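Local atomic coordinates of sulfide-quinone reductase (Aquifex aeolicus, PDB entry 3HYW), a protein that oxidises hydrogen sulfide with an FAD cofactor, passing electrons to membrane quinone while polysulfide grows on active-site cysteines and is released, typically as cyclooctasulfur. Residues A[84-89]-A[286-291]; A[109-114]-A[126-131]; A[166-171]-A[175-180]; A[359-362]-A[368-371]; A[390-393]-A[397-400]. All blocks are in the same frame, centred on the assembly; numbering follows the deposited sequence.

Contact 1: residues A[84-89]-A[286-291]; sequences DANTVT and YKNIFG
A G1 beta bulge, where N86 and T87 both face D82 at the bend between strands 78-82 and 87-90, meets a type I turn from Y286 to I289 that leads into strand 289-291, an outer strand of the five-stranded parallel sheet. Two hydrogen bonds between side chains make the junction, one from each end of the turn's first three residues. The hydroxyl OH of Y286 gives its proton to OD1 of D84 at 2.7 Å. The carboxylate meets the tyrosine at the edge of the ring, near the ring plane, yet its own plane is turned 68° from that of the ring, and OH comes to OD1 from above the carboxylate plane. N288 has a second partner: its ND2 also donates to the backbone O of D99. One nitrogen thus links the bulge to the residue that leads into strand 100-103 of the parallel sheet. N288 folds its CG between its own backbone N and carbonyl carbon (chi1 67°), which aims the amide across at N86. There the two amide planes stand nearly perpendicular, and ND2 of N288 reaches OD1 of N86 at 2.9 Å, from above the carbonyl plane, with an N-H...O angle of 164°.

Contact 2: residues A[109-114]-A[126-131]; sequences LVFGAE and AEHALE
The imidazole of H128 has the ring of F111 over one of its faces and the methyl CD1 of L109 approaching it obliquely. F111 presents an edge to that face, an offset edge-to-face pair with centroids 5.6 Å apart and planes at 63°. The touching point on the phenyl ring is its far end: CZ of F111 lies 4.1 Å from NE2 of H128 and equally close to CE1. CD1 of L109 stands 3.9 Å from CE1 of H128. The side chains of F111 and L109 both head against that of H128, meeting it from the opposite direction. For H128, CG anti to its carbonyl carbon (chi1 -76°) carries the imidazole off the helix to meet them. F111 sits at the centre of an inverse gamma turn, closed by a weak bond from G112 N to V110 O, just as the chain leaves strand 108-110. L109 also touches C124 and F254, two residues of the H2S pocket, and its side chain is about 6 Å from both the bound H2S and the FAD. One helix residue before H128, E127 forms a salt bridge with the FAD-binding R36. In the fold, these three side chains join the end of strand 108-110, at the border of the mixed sheet beside strand 247-255, to the first turn of helix 126-141, whose A126 and A129 pack on helix 45-50.

Contact 3: residues A[166-171]-A[175-180]; sequences MLHYEL and GIRYKV
At the end of helix 158-173 the backbone folds back so that O of L171 accepts a hydrogen bond from N of I176, 2.9 Å long with an angle of 162° at the hydrogen, after G175 has turned to positive phi. The L171 side chain lies in the crook of this turn and splits its two methyls: CD2 touches CD1 of I176 at 3.7 Å, and CD1 packs crosswise on CG1 of V180 at the same distance. R177 wraps the other flank. With CG anti to the backbone N (chi1 179°), bends at chi2 and chi3 bring its guanidinium between H168 and the carbonyl of V180, and NH1 donates to ND1 of H168 at 3.1 Å. The imidazole stands almost square to the guanidinium, planes 83° apart, with the bond in the guanidinium plane though NH1 is tilted from that of the imidazole. From the side of the same group, NE and NH2 of R177 both grip O of V180, at 3.0 and 2.8 Å, while NH2 also reaches N214 O. A leucine in place of R177 would probably leave ND1 of H168 and O of V180 without these donors, and the segment up to V180 less firmly tied to the helix. Y178 faces the second subunit, whose E368 accepts from its backbone N. The whole is a Schellman motif with G175 as its C-prime residue, closing the helix of a beta-alpha-beta crossover from strand 146-150 to its parallel neighbour 182-185.

Contact 4: residues A[359-362]-A[368-371]; sequences FADP and ERVI
F359 and R369 sit diagonally across an antiparallel pair of strands, on the same face as D361 and I371. F359 holds its ring with CG anti to the backbone N (chi1 174°), which lays CE1 4.0 Å from CG of R369 and CD1 equally near CD1 of I371. R369 sends CG between its N and carbonyl carbon and bends again at chi3 (51°); its guanidinium ends nearly coplanar with the phenyl, 5° apart. D361 points to the same side but stops short of the arginine: a water donates to its OD2 at 2.6 Å and accepts from NH1 of R369 at 2.7 Å. OD1 of D361 has its own salt bridge to R342, and a sulfate touches R369. With F359 cut back to alanine, a gap would probably open beside I371 and the methylenes of R369 would lose the ring they lean on. Along the backbone, D361 O takes N of both E368 and R369, the mark of a classic bulge, just before the cis peptide to P362. Strands 355-361 and 369-375 form this hairpin as two of the three strands of a small sheet; L411 of helix 401-411 packs against F359 and I371, and F359 also rests on the quinone-binding I346.

Contact 5: residues A[390-393]-A[397-400]; sequences LWKV and NIAP
K392, near the end of helix 376-395, is the donor that holds the following loop in place. Its ammonium NZ gives a hydrogen bond to the backbone O of I398 at 2.7 Å, coming in tilted from the carbonyl plane. A bend at chi3 (-70°) turns the chain so that NZ reaches this oxygen while its methylenes run past the O of N397. That carbonyl has no polar partner anywhere in the model, although the contact buries it: CB of K392 lies 3.3 Å from O of N397 and CG and CD scarcely farther, so the lysine's methylenes lie against it. The helix end gets a looser bond, from N397 N to O of K392, weak at 3.4 Å. N397 also steadies the loop itself: its OD1 accepts from the backbone N of A399 at 3.0 Å, an Asx turn that leads to P400, the N-cap residue of helix 401-411. Apolar atoms fill in around these bonds. CD of P400 sits 3.7 Å from CD of K392. The side chains of I398 and V393 lie side by side, pointing the same way, with CD1 of I398 4.1 Å from CG2 of V393, while I398 also rests on A16 and Y19 of helix 12-24, whose first residues V12 and G13 bind FAD. The hydroxyl of Y19 in turn serves the O of V393. NZ has one more firm mate, the salt bridge to E403, which lines the quinone pocket, and a long, weak ion pair with E318. One lysine therefore pins a helix-loop-helix corner; its side chain comes within about 6 Å of the bound decylubiquinone, and its charge would probably help balance the acidic E403 and E318 of that pocket.

In the fold
Contacts 2 and 3 both fall within the long run of chain between the two halves of contact 1, while contacts 4 and 5 follow later. Contact 1 joins the small antiparallel sheet to the border of the FAD-binding parallel sheet. Contacts 2 and 3 belong to the mixed sheet and its helices, their centres 23 Å apart; contacts 1 and 3 are 50 Å apart, on opposite sides of the chain's centre. Strand 369-375 of contact 4 runs directly into helix 376-395 of contact 5; contact 4 touches the quinone-binding I346, and K392 of contact 5 comes within about 6 Å of the quinone. Contact 2 is near the sulfide. Contact 3 of one subunit meets contact 4 of another, Y178 N donating to E368 OE1.

Contact 1: residues A[84-89]-A[286-291]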
# COMPACT_ATOMS: atom_id res chain seq x y z
N ASP A 84 -39.22 37.65 0.79
CA ASP A 84 -40.02 38.54 1.63
C ASP A 84 -41.48 38.52 1.20
O ASP A 84 -42.38 38.63 2.03
CB ASP A 84 -39.47 39.97 1.57
CG ASP A 84 -38.03 40.07 2.04
OD1 ASP A 84 -37.76 39.69 3.20
OD2 ASP A 84 -37.17 40.52 1.26
N ALA A 85 -41.70 38.39 -0.10
CA ALA A 85 -43.04 38.34 -0.67
C ALA A 85 -43.54 36.91 -0.81
O ALA A 85 -44.69 36.69 -1.19
CB ALA A 85 -43.06 39.03 -2.02
N ASN A 86 -42.67 35.94 -0.50
CA ASN A 86 -42.96 34.51 -0.70
C ASN A 86 -43.38 34.18 -2.13
O ASN A 86 -44.40 33.52 -2.35
CB ASN A 86 -44.01 34.00 0.30
CG ASN A 86 -43.58 34.15 1.74
OD1 ASN A 86 -42.52 33.66 2.14
ND2 ASN A 86 -44.40 34.82 2.53
N THR A 87 -42.59 34.65 -3.09
CA THR A 87 -42.91 34.42 -4.50
C THR A 87 -41.73 33.88 -5.30
O THR A 87 -40.57 34.10 -4.97
CB THR A 87 -43.40 35.69 -5.20
OG1 THR A 87 -42.39 36.70 -5.09
CG2 THR A 87 -44.71 36.19 -4.60
N VAL A 88 -42.07 33.16 -6.37
CA VAL A 88 -41.11 32.74 -7.39
C VAL A 88 -41.60 33.30 -8.73
O VAL A 88 -42.80 33.26 -9.02
CB VAL A 88 -41.00 31.20 -7.47
CG1 VAL A 88 -39.92 30.77 -8.47
CG2 VAL A 88 -40.68 30.61 -6.10
N THR A 89 -40.67 33.81 -9.53
CA THR A 89 -41.00 34.30 -10.86
C THR A 89 -40.28 33.45 -11.90
O THR A 89 -39.09 33.19 -11.77
CB THR A 89 -40.62 35.79 -11.03
OG1 THR A 89 -41.00 36.52 -9.86
CG2 THR A 89 -41.32 36.39 -12.26
N TYR A 286 -35.17 32.66 6.45
CA TYR A 286 -36.52 32.42 5.97
C TYR A 286 -36.88 30.97 6.23
O TYR A 286 -36.46 30.06 5.50
CB TYR A 286 -36.65 32.79 4.48
CG TYR A 286 -36.32 34.24 4.18
CD1 TYR A 286 -35.06 34.62 3.71
CD2 TYR A 286 -37.28 35.25 4.37
CE1 TYR A 286 -34.75 35.95 3.43
CE2 TYR A 286 -36.98 36.58 4.10
CZ TYR A 286 -35.72 36.93 3.63
OH TYR A 286 -35.43 38.25 3.36
N LYS A 287 -37.64 30.75 7.29
CA LYS A 287 -37.89 29.42 7.83
C LYS A 287 -38.79 28.55 6.94
O LYS A 287 -38.88 27.34 7.14
CB LYS A 287 -38.46 29.52 9.26
CG LYS A 287 -37.47 30.13 10.25
CD LYS A 287 -37.82 29.78 11.70
CE LYS A 287 -36.66 30.08 12.65
NZ LYS A 287 -35.39 29.41 12.23
N ASN A 288 -39.43 29.18 5.95
CA ASN A 288 -40.26 28.47 4.99
C ASN A 288 -39.53 28.13 3.68
O ASN A 288 -40.15 27.66 2.72
CB ASN A 288 -41.57 29.24 4.72
CG ASN A 288 -41.35 30.56 4.00
OD1 ASN A 288 -40.32 31.21 4.16
ND2 ASN A 288 -42.35 30.98 3.22
N ILE A 289 -38.22 28.38 3.66
CA ILE A 289 -37.37 28.00 2.52
C ILE A 289 -36.46 26.84 2.93
O ILE A 289 -35.80 26.90 3.97
CB ILE A 289 -36.52 29.18 1.98
CG1 ILE A 289 -37.43 30.30 1.44
CG2 ILE A 289 -35.56 28.70 0.89
CD1 ILE A 289 -36.69 31.54 0.94
N PHE A 290 -36.45 25.80 2.10
CA PHE A 290 -35.64 24.62 2.33
C PHE A 290 -34.80 24.36 1.08
O PHE A 290 -35.18 24.74 -0.03
CB PHE A 290 -36.54 23.41 2.65
CG PHE A 290 -37.33 23.54 3.93
CD1 PHE A 290 -38.53 24.25 3.95
CD2 PHE A 290 -36.88 22.97 5.11
CE1 PHE A 290 -39.25 24.39 5.13
CE2 PHE A 290 -37.60 23.09 6.29
CZ PHE A 290 -38.79 23.80 6.30
N GLY A 291 -33.63 23.75 1.27
CA GLY A 291 -32.80 23.35 0.13
C GLY A 291 -32.61 21.85 0.15
O GLY A 291 -32.43 21.25 1.21

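Contact 2: residues A[109-114]-A[126-131]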
# COMPACT_ATOMS: atom_id res chain seq x y z
N LEU A 109 -22.88 24.27 -13.53
CA LEU A 109 -21.56 23.80 -13.92
C LEU A 109 -20.62 24.95 -14.20
O LEU A 109 -20.98 25.89 -14.90
CB LEU A 109 -21.66 22.88 -15.14
CG LEU A 109 -22.68 21.73 -15.01
CD1 LEU A 109 -22.72 20.93 -16.28
CD2 LEU A 109 -22.36 20.85 -13.82
N VAL A 110 -19.41 24.86 -13.64
CA VAL A 110 -18.34 25.82 -13.91
C VAL A 110 -17.15 25.08 -14.53
O VAL A 110 -16.49 24.27 -13.87
CB VAL A 110 -17.88 26.56 -12.64
CG1 VAL A 110 -16.74 27.56 -12.95
CG2 VAL A 110 -19.06 27.27 -11.97
N PHE A 111 -16.90 25.36 -15.80
CA PHE A 111 -15.77 24.78 -16.53
C PHE A 111 -14.55 25.67 -16.34
O PHE A 111 -14.15 26.42 -17.24
CB PHE A 111 -16.13 24.59 -18.01
CG PHE A 111 -17.26 23.63 -18.22
CD1 PHE A 111 -17.02 22.26 -18.31
CD2 PHE A 111 -18.58 24.09 -18.30
CE1 PHE A 111 -18.07 21.37 -18.48
CE2 PHE A 111 -19.64 23.19 -18.48
CZ PHE A 111 -19.38 21.84 -18.58
N GLY A 112 -13.97 25.58 -15.14
CA GLY A 112 -12.96 26.52 -14.66
C GLY A 112 -11.61 26.53 -15.34
O GLY A 112 -10.96 27.57 -15.38
N ALA A 113 -11.17 25.39 -15.87
CA ALA A 113 -9.91 25.32 -16.61
C ALA A 113 -10.06 26.03 -17.96
O ALA A 113 -11.12 26.00 -18.58
CB ALA A 113 -9.46 23.87 -16.80
N GLU A 114 -8.98 26.68 -18.39
CA GLU A 114 -8.98 27.43 -19.64
C GLU A 114 -9.23 26.50 -20.81
O GLU A 114 -8.53 25.49 -20.97
CB GLU A 114 -7.64 28.16 -19.82
CG GLU A 114 -7.60 29.12 -20.99
CD GLU A 114 -8.09 30.50 -20.61
OE1 GLU A 114 -7.23 31.39 -20.40
OE2 GLU A 114 -9.32 30.70 -20.51
N ALA A 126 -27.35 15.06 -19.41
CA ALA A 126 -27.65 14.16 -20.52
C ALA A 126 -27.14 14.75 -21.83
O ALA A 126 -26.56 14.04 -22.65
CB ALA A 126 -29.15 13.90 -20.61
N GLU A 127 -27.36 16.05 -21.99
CA GLU A 127 -27.00 16.80 -23.19
C GLU A 127 -25.48 16.81 -23.43
O GLU A 127 -25.02 16.58 -24.55
CB GLU A 127 -27.55 18.22 -23.09
CG GLU A 127 -29.08 18.31 -23.20
CD GLU A 127 -29.81 18.10 -21.87
OE1 GLU A 127 -29.16 18.03 -20.81
OE2 GLU A 127 -31.06 18.02 -21.91
N HIS A 128 -24.72 17.07 -22.37
CA HIS A 128 -23.25 16.99 -22.44
C HIS A 128 -22.75 15.55 -22.67
O HIS A 128 -21.82 15.33 -23.44
CB HIS A 128 -22.62 17.53 -21.15
CG HIS A 128 -22.64 19.02 -21.03
ND1 HIS A 128 -23.27 19.68 -20.00
CD2 HIS A 128 -22.09 19.99 -21.81
CE1 HIS A 128 -23.12 20.98 -20.14
NE2 HIS A 128 -22.40 21.20 -21.24
N ALA A 129 -23.35 14.58 -21.98
CA ALA A 129 -22.96 13.17 -22.13
C ALA A 129 -23.13 12.67 -23.57
O ALA A 129 -22.31 11.89 -24.06
CB ALA A 129 -23.74 12.28 -21.15
N LEU A 130 -24.18 13.13 -24.25
CA LEU A 130 -24.40 12.78 -25.65
C LEU A 130 -23.33 13.34 -26.59
O LEU A 130 -22.91 12.66 -27.53
CB LEU A 130 -25.81 13.17 -26.09
CG LEU A 130 -26.88 12.25 -25.48
CD1 LEU A 130 -28.24 12.91 -25.44
CD2 LEU A 130 -26.94 10.90 -26.19
N GLU A 131 -22.89 14.56 -26.32
CA GLU A 131 -21.75 15.16 -27.04
C GLU A 131 -20.47 14.35 -26.82
O GLU A 131 -19.70 14.15 -27.76
CB GLU A 131 -21.53 16.61 -26.60
CG GLU A 131 -22.73 17.54 -26.80
CD GLU A 131 -22.40 19.01 -26.56
OE1 GLU A 131 -21.55 19.31 -25.69
OE2 GLU A 131 -22.99 19.88 -27.25

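Contact 3: residues A[166-171]-A[175-180]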
# COMPACT_ATOMS: atom_id res chain seq x y z
N MET A 166 -14.79 2.57 -17.32
CA MET A 166 -15.73 2.19 -18.38
C MET A 166 -15.08 2.29 -19.75
O MET A 166 -15.27 1.41 -20.60
CB MET A 166 -16.98 3.08 -18.35
CG MET A 166 -17.90 2.84 -17.18
SD MET A 166 -19.37 3.88 -17.25
CE MET A 166 -20.25 3.24 -15.85
N LEU A 167 -14.34 3.37 -19.97
CA LEU A 167 -13.63 3.59 -21.22
C LEU A 167 -12.53 2.54 -21.42
O LEU A 167 -12.42 1.98 -22.50
CB LEU A 167 -13.06 5.01 -21.29
CG LEU A 167 -12.36 5.44 -22.59
CD1 LEU A 167 -13.27 5.22 -23.81
CD2 LEU A 167 -11.90 6.88 -22.50
N HIS A 168 -11.75 2.27 -20.38
CA HIS A 168 -10.79 1.16 -20.40
C HIS A 168 -11.45 -0.16 -20.83
O HIS A 168 -10.92 -0.88 -21.68
CB HIS A 168 -10.12 0.99 -19.02
CG HIS A 168 -9.40 -0.32 -18.86
ND1 HIS A 168 -8.15 -0.55 -19.39
CD2 HIS A 168 -9.77 -1.47 -18.26
CE1 HIS A 168 -7.77 -1.78 -19.11
NE2 HIS A 168 -8.73 -2.37 -18.43
N TYR A 169 -12.59 -0.46 -20.22
CA TYR A 169 -13.37 -1.66 -20.53
C TYR A 169 -13.75 -1.69 -22.01
O TYR A 169 -13.53 -2.69 -22.69
CB TYR A 169 -14.61 -1.74 -19.64
CG TYR A 169 -15.57 -2.86 -20.02
CD1 TYR A 169 -15.38 -4.16 -19.54
CD2 TYR A 169 -16.67 -2.61 -20.84
CE1 TYR A 169 -16.26 -5.18 -19.90
CE2 TYR A 169 -17.55 -3.63 -21.19
CZ TYR A 169 -17.34 -4.91 -20.71
OH TYR A 169 -18.21 -5.92 -21.06
N GLU A 170 -14.30 -0.58 -22.50
CA GLU A 170 -14.72 -0.45 -23.89
C GLU A 170 -13.56 -0.63 -24.87
O GLU A 170 -13.69 -1.32 -25.88
CB GLU A 170 -15.40 0.91 -24.12
CG GLU A 170 -15.88 1.18 -25.56
CD GLU A 170 -17.06 0.31 -25.98
OE1 GLU A 170 -17.88 -0.08 -25.12
OE2 GLU A 170 -17.18 0.04 -27.19
N LEU A 171 -12.42 0.00 -24.56
CA LEU A 171 -11.23 -0.09 -25.41
C LEU A 171 -10.70 -1.51 -25.47
O LEU A 171 -10.27 -1.98 -26.52
CB LEU A 171 -10.15 0.90 -24.94
CG LEU A 171 -10.51 2.39 -24.99
CD1 LEU A 171 -9.53 3.24 -24.18
CD2 LEU A 171 -10.60 2.90 -26.42
N GLY A 175 -10.47 -4.11 -28.48
CA GLY A 175 -9.11 -4.61 -28.69
C GLY A 175 -8.10 -3.54 -29.07
O GLY A 175 -7.12 -3.83 -29.74
N ILE A 176 -8.34 -2.31 -28.63
CA ILE A 176 -7.47 -1.18 -28.96
C ILE A 176 -6.90 -0.46 -27.73
O ILE A 176 -6.38 0.65 -27.84
CB ILE A 176 -8.18 -0.16 -29.91
CG1 ILE A 176 -9.47 0.38 -29.27
CG2 ILE A 176 -8.44 -0.79 -31.28
CD1 ILE A 176 -9.97 1.68 -29.89
N ARG A 177 -7.00 -1.09 -26.56
CA ARG A 177 -6.48 -0.50 -25.32
C ARG A 177 -4.95 -0.33 -25.36
O ARG A 177 -4.41 0.61 -24.77
CB ARG A 177 -6.93 -1.31 -24.09
CG ARG A 177 -6.41 -0.79 -22.74
CD ARG A 177 -6.93 0.60 -22.39
NE ARG A 177 -5.84 1.55 -22.17
CZ ARG A 177 -5.23 1.79 -21.01
NH1 ARG A 177 -5.61 1.16 -19.90
NH2 ARG A 177 -4.25 2.67 -20.96
N TYR A 178 -4.26 -1.22 -26.07
CA TYR A 178 -2.81 -1.13 -26.22
C TYR A 178 -2.37 0.07 -27.09
O TYR A 178 -1.18 0.38 -27.17
CB TYR A 178 -2.21 -2.45 -26.74
CG TYR A 178 -2.31 -2.67 -28.23
CD1 TYR A 178 -1.17 -2.62 -29.04
CD2 TYR A 178 -3.55 -2.93 -28.84
CE1 TYR A 178 -1.25 -2.83 -30.41
CE2 TYR A 178 -3.64 -3.14 -30.21
CZ TYR A 178 -2.48 -3.09 -30.99
OH TYR A 178 -2.56 -3.29 -32.35
N LYS A 179 -3.34 0.72 -27.73
CA LYS A 179 -3.08 1.91 -28.54
C LYS A 179 -3.45 3.20 -27.80
O LYS A 179 -3.18 4.30 -28.30
CB LYS A 179 -3.84 1.85 -29.87
CG LYS A 179 -3.49 0.66 -30.75
CD LYS A 179 -3.76 0.98 -32.22
CE LYS A 179 -3.56 -0.24 -33.11
NZ LYS A 179 -4.60 -1.30 -32.87
N VAL A 180 -4.09 3.07 -26.64
CA VAL A 180 -4.63 4.23 -25.92
C VAL A 180 -4.02 4.42 -24.52
O VAL A 180 -4.44 3.76 -23.56
CB VAL A 180 -6.18 4.19 -25.82
CG1 VAL A 180 -6.71 5.44 -25.14
CG2 VAL A 180 -6.81 4.04 -27.20

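Contact 4: residues A[359-362]-A[368-371]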
# COMPACT_ATOMS: atom_id res chain seq x y z
N PHE A 359 -19.71 2.39 0.99
CA PHE A 359 -20.74 2.78 1.94
C PHE A 359 -20.06 3.54 3.06
O PHE A 359 -19.09 3.05 3.63
CB PHE A 359 -21.48 1.55 2.50
CG PHE A 359 -22.48 1.88 3.59
CD1 PHE A 359 -22.34 1.32 4.86
CD2 PHE A 359 -23.54 2.74 3.36
CE1 PHE A 359 -23.24 1.60 5.88
CE2 PHE A 359 -24.45 3.04 4.38
CZ PHE A 359 -24.30 2.47 5.64
N ALA A 360 -20.58 4.73 3.36
CA ALA A 360 -20.06 5.55 4.45
C ALA A 360 -21.22 6.09 5.28
O ALA A 360 -22.13 6.72 4.75
CB ALA A 360 -19.21 6.70 3.89
N ASP A 361 -21.19 5.81 6.58
CA ASP A 361 -22.27 6.19 7.49
C ASP A 361 -21.78 6.87 8.78
O ASP A 361 -21.25 6.20 9.66
CB ASP A 361 -23.14 4.97 7.84
CG ASP A 361 -24.24 5.31 8.84
OD1 ASP A 361 -24.84 6.39 8.74
OD2 ASP A 361 -24.51 4.48 9.74
N PRO A 362 -21.97 8.21 8.88
CA PRO A 362 -22.39 9.10 7.81
C PRO A 362 -21.23 9.39 6.86
O PRO A 362 -20.11 8.95 7.12
CB PRO A 362 -22.82 10.38 8.55
CG PRO A 362 -22.82 10.02 10.01
CD PRO A 362 -21.82 8.93 10.16
N GLU A 368 -19.69 6.02 11.86
CA GLU A 368 -20.02 4.81 12.61
C GLU A 368 -19.45 3.60 11.87
O GLU A 368 -18.92 2.69 12.50
CB GLU A 368 -21.54 4.69 12.80
CG GLU A 368 -21.97 3.85 14.01
CD GLU A 368 -21.84 4.57 15.36
OE1 GLU A 368 -21.58 5.79 15.39
OE2 GLU A 368 -22.00 3.90 16.40
N ARG A 369 -19.55 3.59 10.55
CA ARG A 369 -18.97 2.50 9.75
C ARG A 369 -18.80 2.84 8.28
O ARG A 369 -19.40 3.78 7.75
CB ARG A 369 -19.78 1.20 9.90
CG ARG A 369 -21.17 1.21 9.27
CD ARG A 369 -21.86 -0.15 9.43
NE ARG A 369 -21.84 -0.61 10.82
CZ ARG A 369 -22.67 -0.19 11.78
NH1 ARG A 369 -23.62 0.71 11.52
NH2 ARG A 369 -22.55 -0.68 13.01
N VAL A 370 -17.95 2.05 7.63
CA VAL A 370 -17.79 2.09 6.18
C VAL A 370 -17.76 0.66 5.64
O VAL A 370 -17.44 -0.28 6.37
CB VAL A 370 -16.50 2.83 5.72
CG1 VAL A 370 -16.52 4.30 6.13
CG2 VAL A 370 -15.23 2.14 6.24
N ILE A 371 -18.11 0.51 4.37
CA ILE A 371 -17.89 -0.74 3.64
C ILE A 371 -17.26 -0.41 2.30
O ILE A 371 -17.75 0.46 1.59
CB ILE A 371 -19.20 -1.56 3.42
CG1 ILE A 371 -19.84 -1.92 4.77
CG2 ILE A 371 -18.91 -2.83 2.60
CD1 ILE A 371 -21.23 -2.53 4.67
O HOH W 1 -24.46 1.95 9.23

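Contact 5: residues A[390-393]-A[397-400]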
# COMPACT_ATOMS: atom_id res chain seq x y z
N LEU A 390 -36.04 4.52 -11.52
CA LEU A 390 -36.91 5.02 -12.60
C LEU A 390 -38.35 4.57 -12.40
O LEU A 390 -39.29 5.34 -12.65
CB LEU A 390 -36.42 4.57 -13.98
CG LEU A 390 -35.49 5.43 -14.86
CD1 LEU A 390 -35.48 6.92 -14.54
CD2 LEU A 390 -34.08 4.87 -14.96
N TRP A 391 -38.52 3.33 -11.95
CA TRP A 391 -39.85 2.83 -11.60
C TRP A 391 -40.50 3.73 -10.53
O TRP A 391 -41.67 4.10 -10.65
CB TRP A 391 -39.78 1.37 -11.13
CG TRP A 391 -41.13 0.84 -10.81
CD1 TRP A 391 -42.00 0.24 -11.68
CD2 TRP A 391 -41.78 0.87 -9.54
NE1 TRP A 391 -43.16 -0.10 -11.01
CE2 TRP A 391 -43.04 0.28 -9.70
CE3 TRP A 391 -41.41 1.35 -8.28
CZ2 TRP A 391 -43.95 0.14 -8.65
CZ3 TRP A 391 -42.31 1.21 -7.23
CH2 TRP A 391 -43.56 0.62 -7.42
N LYS A 392 -39.73 4.06 -9.49
CA LYS A 392 -40.21 4.89 -8.38
C LYS A 392 -40.67 6.28 -8.85
O LYS A 392 -41.69 6.78 -8.38
CB LYS A 392 -39.13 5.04 -7.31
CG LYS A 392 -38.95 3.80 -6.45
CD LYS A 392 -38.26 4.14 -5.14
CE LYS A 392 -36.81 4.53 -5.35
NZ LYS A 392 -36.25 5.05 -4.09
N VAL A 393 -39.92 6.88 -9.77
CA VAL A 393 -40.31 8.15 -10.39
C VAL A 393 -41.66 8.00 -11.10
O VAL A 393 -42.56 8.84 -10.92
CB VAL A 393 -39.21 8.68 -11.37
CG1 VAL A 393 -39.66 9.95 -12.08
CG2 VAL A 393 -37.90 8.93 -10.62
N ASN A 397 -43.73 7.25 -5.67
CA ASN A 397 -43.21 7.04 -4.33
C ASN A 397 -41.70 6.80 -4.39
O ASN A 397 -41.26 5.74 -4.83
CB ASN A 397 -43.93 5.86 -3.66
CG ASN A 397 -43.77 5.85 -2.14
OD1 ASN A 397 -42.85 6.46 -1.59
ND2 ASN A 397 -44.69 5.18 -1.46
N ILE A 398 -40.93 7.81 -3.96
CA ILE A 398 -39.47 7.70 -3.95
C ILE A 398 -39.00 7.06 -2.64
O ILE A 398 -37.85 6.63 -2.54
CB ILE A 398 -38.75 9.09 -4.17
CG1 ILE A 398 -39.24 9.79 -5.44
CG2 ILE A 398 -37.22 8.95 -4.24
CD1 ILE A 398 -39.06 8.99 -6.74
N ALA A 399 -39.89 6.97 -1.66
CA ALA A 399 -39.54 6.40 -0.36
C ALA A 399 -40.53 5.32 0.10
O ALA A 399 -41.19 5.49 1.13
CB ALA A 399 -39.40 7.50 0.68
N PRO A 400 -40.62 4.19 -0.64
CA PRO A 400 -41.52 3.12 -0.19
C PRO A 400 -41.07 2.58 1.17
O PRO A 400 -39.87 2.42 1.39
CB PRO A 400 -41.33 2.03 -1.25
CG PRO A 400 -40.64 2.66 -2.39
CD PRO A 400 -39.89 3.84 -1.86